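Local coordinates for lipoprotein (Mycoplasma mycoides subsp. capri, PDB 7ADK) that is probably a PA-clan surface peptidase of the mycoplasma DUF31 family, thought to cleave host immunoglobulin, at residues B[176-187]-B[699-710]. Sequence-based numbering, arbitrary orientation.
Sequences QKSRFDYDNERY and YQIGYRSFIDKP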
loop_
_atom_site.group_PDB
_atom_site.type_symbol
_atom_site.label_atom_id
_atom_site.label_comp_id
_atom_site.label_asym_id
_atom_site.label_seq_id
_atom_site.Cartn_x
_atom_site.Cartn_y
_atom_site.Cartn_z
ATOM N N GLN B 176 20.679 -19.059 -28.382
ATOM C CA GLN B 176 20.180 -19.540 -27.090
ATOM C C GLN B 176 20.898 -20.781 -26.546
ATOM O O GLN B 176 21.106 -20.862 -25.340
ATOM C CB GLN B 176 18.662 -19.773 -27.121
ATOM C CG GLN B 176 17.835 -18.491 -26.975
ATOM C CD GLN B 176 18.214 -17.612 -25.785
ATOM O OE1 GLN B 176 18.199 -16.404 -25.863
ATOM N NE2 GLN B 176 18.644 -18.139 -24.663
ATOM N N LYS B 177 21.345 -21.716 -27.393
ATOM C CA LYS B 177 22.166 -22.858 -26.949
ATOM C C LYS B 177 23.487 -22.400 -26.325
ATOM O O LYS B 177 23.827 -22.817 -25.224
ATOM C CB LYS B 177 22.387 -23.826 -28.117
ATOM C CG LYS B 177 23.009 -25.154 -27.676
ATOM C CD LYS B 177 23.360 -26.081 -28.845
ATOM C CE LYS B 177 22.150 -26.609 -29.610
ATOM N NZ LYS B 177 22.515 -27.524 -30.689
ATOM N N SER B 178 24.223 -21.508 -26.986
ATOM C CA SER B 178 25.498 -21.018 -26.437
ATOM C C SER B 178 25.348 -19.990 -25.301
ATOM O O SER B 178 26.230 -19.898 -24.449
ATOM C CB SER B 178 26.384 -20.489 -27.557
ATOM O OG SER B 178 25.785 -19.413 -28.226
ATOM N N ARG B 179 24.234 -19.246 -25.238
ATOM C CA ARG B 179 23.808 -18.479 -24.052
ATOM C C ARG B 179 23.551 -19.385 -22.852
ATOM O O ARG B 179 24.065 -19.096 -21.779
ATOM C CB ARG B 179 22.550 -17.656 -24.345
ATOM C CG ARG B 179 22.809 -16.383 -25.149
ATOM C CD ARG B 179 21.496 -15.648 -25.393
ATOM N NE ARG B 179 21.670 -14.407 -26.150
ATOM C CZ ARG B 179 20.703 -13.709 -26.704
ATOM N NH1 ARG B 179 19.452 -13.993 -26.559
ATOM N NH2 ARG B 179 20.976 -12.695 -27.451
ATOM N N PHE B 180 22.844 -20.500 -23.034
ATOM C CA PHE B 180 22.616 -21.456 -21.950
ATOM C C PHE B 180 23.915 -22.033 -21.385
ATOM O O PHE B 180 24.108 -22.018 -20.180
ATOM C CB PHE B 180 21.715 -22.606 -22.388
ATOM C CG PHE B 180 21.550 -23.654 -21.309
ATOM C CD1 PHE B 180 20.573 -23.495 -20.315
ATOM C CD2 PHE B 180 22.338 -24.820 -21.321
ATOM C CE1 PHE B 180 20.372 -24.500 -19.358
ATOM C CE2 PHE B 180 22.116 -25.838 -20.382
ATOM C CZ PHE B 180 21.131 -25.678 -19.397
ATOM N N ASP B 181 24.839 -22.504 -22.219
ATOM C CA ASP B 181 26.108 -23.071 -21.755
ATOM C C ASP B 181 26.945 -22.093 -20.904
ATOM O O ASP B 181 27.703 -22.531 -20.038
ATOM C CB ASP B 181 26.927 -23.549 -22.960
ATOM C CG ASP B 181 26.369 -24.745 -23.737
ATOM O OD1 ASP B 181 26.889 -24.998 -24.848
ATOM O OD2 ASP B 181 25.490 -25.479 -23.242
ATOM N N TYR B 182 26.783 -20.779 -21.089
ATOM C CA TYR B 182 27.404 -19.759 -20.242
ATOM C C TYR B 182 26.728 -19.635 -18.861
ATOM O O TYR B 182 27.401 -19.639 -17.827
ATOM C CB TYR B 182 27.391 -18.430 -20.998
ATOM C CG TYR B 182 28.095 -17.313 -20.264
ATOM C CD1 TYR B 182 29.490 -17.191 -20.366
ATOM C CD2 TYR B 182 27.374 -16.456 -19.411
ATOM C CE1 TYR B 182 30.165 -16.224 -19.607
ATOM C CE2 TYR B 182 28.048 -15.494 -18.640
ATOM C CZ TYR B 182 29.449 -15.390 -18.730
ATOM O OH TYR B 182 30.127 -14.535 -17.932
ATOM N N ASP B 183 25.398 -19.551 -18.837
ATOM C CA ASP B 183 24.588 -19.444 -17.623
ATOM C C ASP B 183 24.544 -20.743 -16.813
ATOM O O ASP B 183 24.552 -20.702 -15.589
ATOM C CB ASP B 183 23.158 -19.027 -17.980
ATOM C CG ASP B 183 23.020 -17.644 -18.609
ATOM O OD1 ASP B 183 23.818 -16.750 -18.261
ATOM O OD2 ASP B 183 22.081 -17.438 -19.408
ATOM N N ASN B 184 24.529 -21.906 -17.456
ATOM C CA ASN B 184 24.487 -23.189 -16.769
ATOM C C ASN B 184 25.821 -23.500 -16.051
ATOM O O ASN B 184 25.799 -23.996 -14.931
ATOM C CB ASN B 184 24.060 -24.254 -17.783
ATOM C CG ASN B 184 23.931 -25.627 -17.172
ATOM O OD1 ASN B 184 22.955 -25.958 -16.534
ATOM N ND2 ASN B 184 24.913 -26.460 -17.349
ATOM N N GLU B 185 26.988 -23.121 -16.595
ATOM C CA GLU B 185 28.257 -23.290 -15.873
ATOM C C GLU B 185 28.421 -22.325 -14.680
ATOM O O GLU B 185 29.373 -22.458 -13.914
ATOM C CB GLU B 185 29.466 -23.299 -16.827
ATOM C CG GLU B 185 29.961 -21.934 -17.301
ATOM C CD GLU B 185 31.382 -21.910 -17.887
ATOM O OE1 GLU B 185 32.061 -22.948 -17.953
ATOM O OE2 GLU B 185 31.858 -20.822 -18.253
ATOM N N ARG B 186 27.507 -21.366 -14.504
ATOM C CA ARG B 186 27.404 -20.430 -13.374
ATOM C C ARG B 186 26.308 -20.844 -12.405
ATOM O O ARG B 186 26.523 -20.857 -11.201
ATOM C CB ARG B 186 27.178 -19.016 -13.918
ATOM C CG ARG B 186 28.411 -18.550 -14.629
ATOM C CD ARG B 186 28.346 -17.265 -15.405
ATOM N NE ARG B 186 29.682 -16.868 -15.872
ATOM C CZ ARG B 186 30.509 -17.573 -16.625
ATOM N NH1 ARG B 186 30.137 -18.625 -17.287
ATOM N NH2 ARG B 186 31.753 -17.233 -16.712
ATOM N N TYR B 187 25.173 -21.296 -12.913
ATOM C CA TYR B 187 24.084 -21.834 -12.116
ATOM C C TYR B 187 24.516 -23.088 -11.361
ATOM O O TYR B 187 24.228 -23.249 -10.185
ATOM C CB TYR B 187 22.893 -22.114 -13.032
ATOM C CG TYR B 187 21.596 -22.288 -12.281
ATOM C CD1 TYR B 187 20.896 -21.145 -11.868
ATOM C CD2 TYR B 187 21.098 -23.570 -11.980
ATOM C CE1 TYR B 187 19.697 -21.275 -11.153
ATOM C CE2 TYR B 187 19.893 -23.704 -11.273
ATOM C CZ TYR B 187 19.196 -22.556 -10.854
ATOM O OH TYR B 187 18.033 -22.682 -10.179
ATOM N N TYR B 699 14.547 -16.306 -18.104
ATOM C CA TYR B 699 15.861 -16.946 -18.259
ATOM C C TYR B 699 16.291 -17.643 -16.943
ATOM O O TYR B 699 17.458 -17.641 -16.571
ATOM C CB TYR B 699 16.895 -15.930 -18.803
ATOM C CG TYR B 699 16.782 -15.497 -20.263
ATOM C CD1 TYR B 699 15.608 -14.896 -20.764
ATOM C CD2 TYR B 699 17.889 -15.640 -21.126
ATOM C CE1 TYR B 699 15.534 -14.466 -22.101
ATOM C CE2 TYR B 699 17.830 -15.191 -22.459
ATOM C CZ TYR B 699 16.647 -14.605 -22.951
ATOM O OH TYR B 699 16.603 -14.130 -24.218
ATOM N N GLN B 700 15.361 -18.233 -16.194
ATOM C CA GLN B 700 15.653 -19.124 -15.064
ATOM C C GLN B 700 16.160 -20.497 -15.554
ATOM O O GLN B 700 15.530 -21.114 -16.411
ATOM C CB GLN B 700 14.396 -19.267 -14.187
ATOM C CG GLN B 700 14.696 -19.281 -12.688
ATOM C CD GLN B 700 15.292 -20.572 -12.177
ATOM O OE1 GLN B 700 14.754 -21.647 -12.336
ATOM N NE2 GLN B 700 16.419 -20.528 -11.522
ATOM N N ILE B 701 17.294 -20.986 -15.034
ATOM C CA ILE B 701 17.868 -22.274 -15.459
ATOM C C ILE B 701 17.172 -23.463 -14.786
ATOM O O ILE B 701 16.932 -24.484 -15.421
ATOM C CB ILE B 701 19.388 -22.293 -15.186
ATOM C CG1 ILE B 701 20.155 -21.217 -15.977
ATOM C CG2 ILE B 701 20.015 -23.675 -15.410
ATOM C CD1 ILE B 701 20.245 -21.436 -17.473
ATOM N N GLY B 702 16.830 -23.347 -13.505
ATOM C CA GLY B 702 16.366 -24.463 -12.684
ATOM C C GLY B 702 15.091 -25.119 -13.181
ATOM O O GLY B 702 15.026 -26.338 -13.283
ATOM N N TYR B 703 14.066 -24.329 -13.488
ATOM C CA TYR B 703 12.788 -24.837 -13.989
ATOM C C TYR B 703 12.780 -25.209 -15.483
ATOM O O TYR B 703 11.902 -25.958 -15.908
ATOM C CB TYR B 703 11.701 -23.803 -13.694
ATOM C CG TYR B 703 11.307 -23.650 -12.241
ATOM C CD1 TYR B 703 10.903 -24.781 -11.516
ATOM C CD2 TYR B 703 11.263 -22.388 -11.632
ATOM C CE1 TYR B 703 10.485 -24.665 -10.182
ATOM C CE2 TYR B 703 10.839 -22.263 -10.297
ATOM C CZ TYR B 703 10.461 -23.403 -9.563
ATOM O OH TYR B 703 10.095 -23.294 -8.262
ATOM N N ARG B 704 13.705 -24.697 -16.301
ATOM C CA ARG B 704 13.722 -24.942 -17.749
ATOM C C ARG B 704 14.057 -26.393 -18.096
ATOM O O ARG B 704 15.082 -26.921 -17.677
ATOM C CB ARG B 704 14.713 -23.980 -18.415
ATOM C CG ARG B 704 14.545 -23.884 -19.937
ATOM C CD ARG B 704 15.781 -23.282 -20.604
ATOM N NE ARG B 704 16.206 -22.027 -19.970
ATOM C CZ ARG B 704 17.143 -21.207 -20.394
ATOM N NH1 ARG B 704 17.745 -21.345 -21.529
ATOM N NH2 ARG B 704 17.484 -20.185 -19.676
ATOM N N SER B 705 13.264 -26.997 -18.975
ATOM C CA SER B 705 13.557 -28.299 -19.595
ATOM C C SER B 705 14.159 -28.140 -20.989
ATOM O O SER B 705 15.171 -28.771 -21.288
ATOM C CB SER B 705 12.309 -29.186 -19.648
ATOM O OG SER B 705 12.533 -30.456 -20.221
ATOM N N PHE B 706 13.541 -27.340 -21.863
ATOM C CA PHE B 706 13.959 -27.214 -23.257
ATOM C C PHE B 706 15.014 -26.121 -23.387
ATOM O O PHE B 706 14.738 -24.930 -23.318
ATOM C CB PHE B 706 12.741 -26.965 -24.139
ATOM C CG PHE B 706 11.743 -28.097 -24.081
ATOM C CD1 PHE B 706 12.036 -29.339 -24.675
ATOM C CD2 PHE B 706 10.548 -27.935 -23.360
ATOM C CE1 PHE B 706 11.128 -30.397 -24.543
ATOM C CE2 PHE B 706 9.629 -28.986 -23.260
ATOM C CZ PHE B 706 9.922 -30.223 -23.850
ATOM N N ILE B 707 16.262 -26.534 -23.524
ATOM C CA ILE B 707 17.409 -25.695 -23.193
ATOM C C ILE B 707 17.605 -24.465 -24.087
ATOM O O ILE B 707 17.845 -23.374 -23.583
ATOM C CB ILE B 707 18.626 -26.628 -23.101
ATOM C CG1 ILE B 707 18.540 -27.504 -21.831
ATOM C CG2 ILE B 707 19.944 -25.885 -23.182
ATOM C CD1 ILE B 707 18.070 -26.862 -20.535
ATOM N N ASP B 708 17.428 -24.598 -25.392
ATOM C CA ASP B 708 17.448 -23.486 -26.343
ATOM C C ASP B 708 16.120 -22.692 -26.398
ATOM O O ASP B 708 15.909 -21.900 -27.318
ATOM C CB ASP B 708 17.930 -23.978 -27.717
ATOM C CG ASP B 708 17.042 -25.001 -28.433
ATOM O OD1 ASP B 708 16.129 -25.599 -27.832
ATOM O OD2 ASP B 708 17.283 -25.231 -29.635
ATOM N N LYS B 709 15.231 -22.882 -25.409
ATOM C CA LYS B 709 13.898 -22.272 -25.297
ATOM C C LYS B 709 13.699 -21.700 -23.884
ATOM O O LYS B 709 13.023 -22.320 -23.063
ATOM C CB LYS B 709 12.793 -23.300 -25.578
ATOM C CG LYS B 709 12.877 -24.182 -26.812
ATOM C CD LYS B 709 12.426 -23.569 -28.109
ATOM C CE LYS B 709 12.106 -24.707 -29.063
ATOM N NZ LYS B 709 11.551 -24.281 -30.347
ATOM N N PRO B 710 14.280 -20.538 -23.544
ATOM C CA PRO B 710 14.136 -19.984 -22.206
ATOM C C PRO B 710 12.673 -19.851 -21.789
ATOM O O PRO B 710 11.824 -19.426 -22.571
ATOM C CB PRO B 710 14.906 -18.668 -22.166
ATOM C CG PRO B 710 15.151 -18.337 -23.629
ATOM C CD PRO B 710 15.136 -19.687 -24.342
#
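The Phe180 ring is covered on one face by Ile707, whose CG2 makes a CH-pi contact 3.4 Å from the ring centroid, while Asn184 CB of the same helix lies over the opposite face and Asp181 OD2 in plane at the edge. With its CG anti to the backbone N (chi1 176°), Phe180 leans into the loop, where its CD1 meets Ile701 CD1 at 3.5 Å and lies over one face of the Arg704 guanidinium, with Pro710 CA on the opposite face. At that guanidinium's edge are Gln700 O and Ile707 O; NH1 gives the latter a hydrogen bond of 2.9 Å, which helps hold the flat group beside Phe180. Two turns further along the helix, Tyr187 illustrates the same pairing of aromatic and aliphatic groups: Ile701 CB sits over its face, 3.8 Å from the ring centroid. Tyr187 OH accepts a fairly straight bond from Gln700 NE2 (3.0 Å, 163°) and lies in the plane of that amide, which also reaches Val251 O while its OE1 takes the backbone N-H of Tyr703. At the other end Gln176, bent at chi2, lays NE2 3.6 Å from Pro710 CG, and its OE1 accepts Arg179 NH1 at 2.8 Å. Helix 176-192 thus rests along an irregular loop of the peptidase-family region between helix 688-691 and strand 712-714, and the loop's far side meets strands 712-714 and 783-792 and helix 715-719.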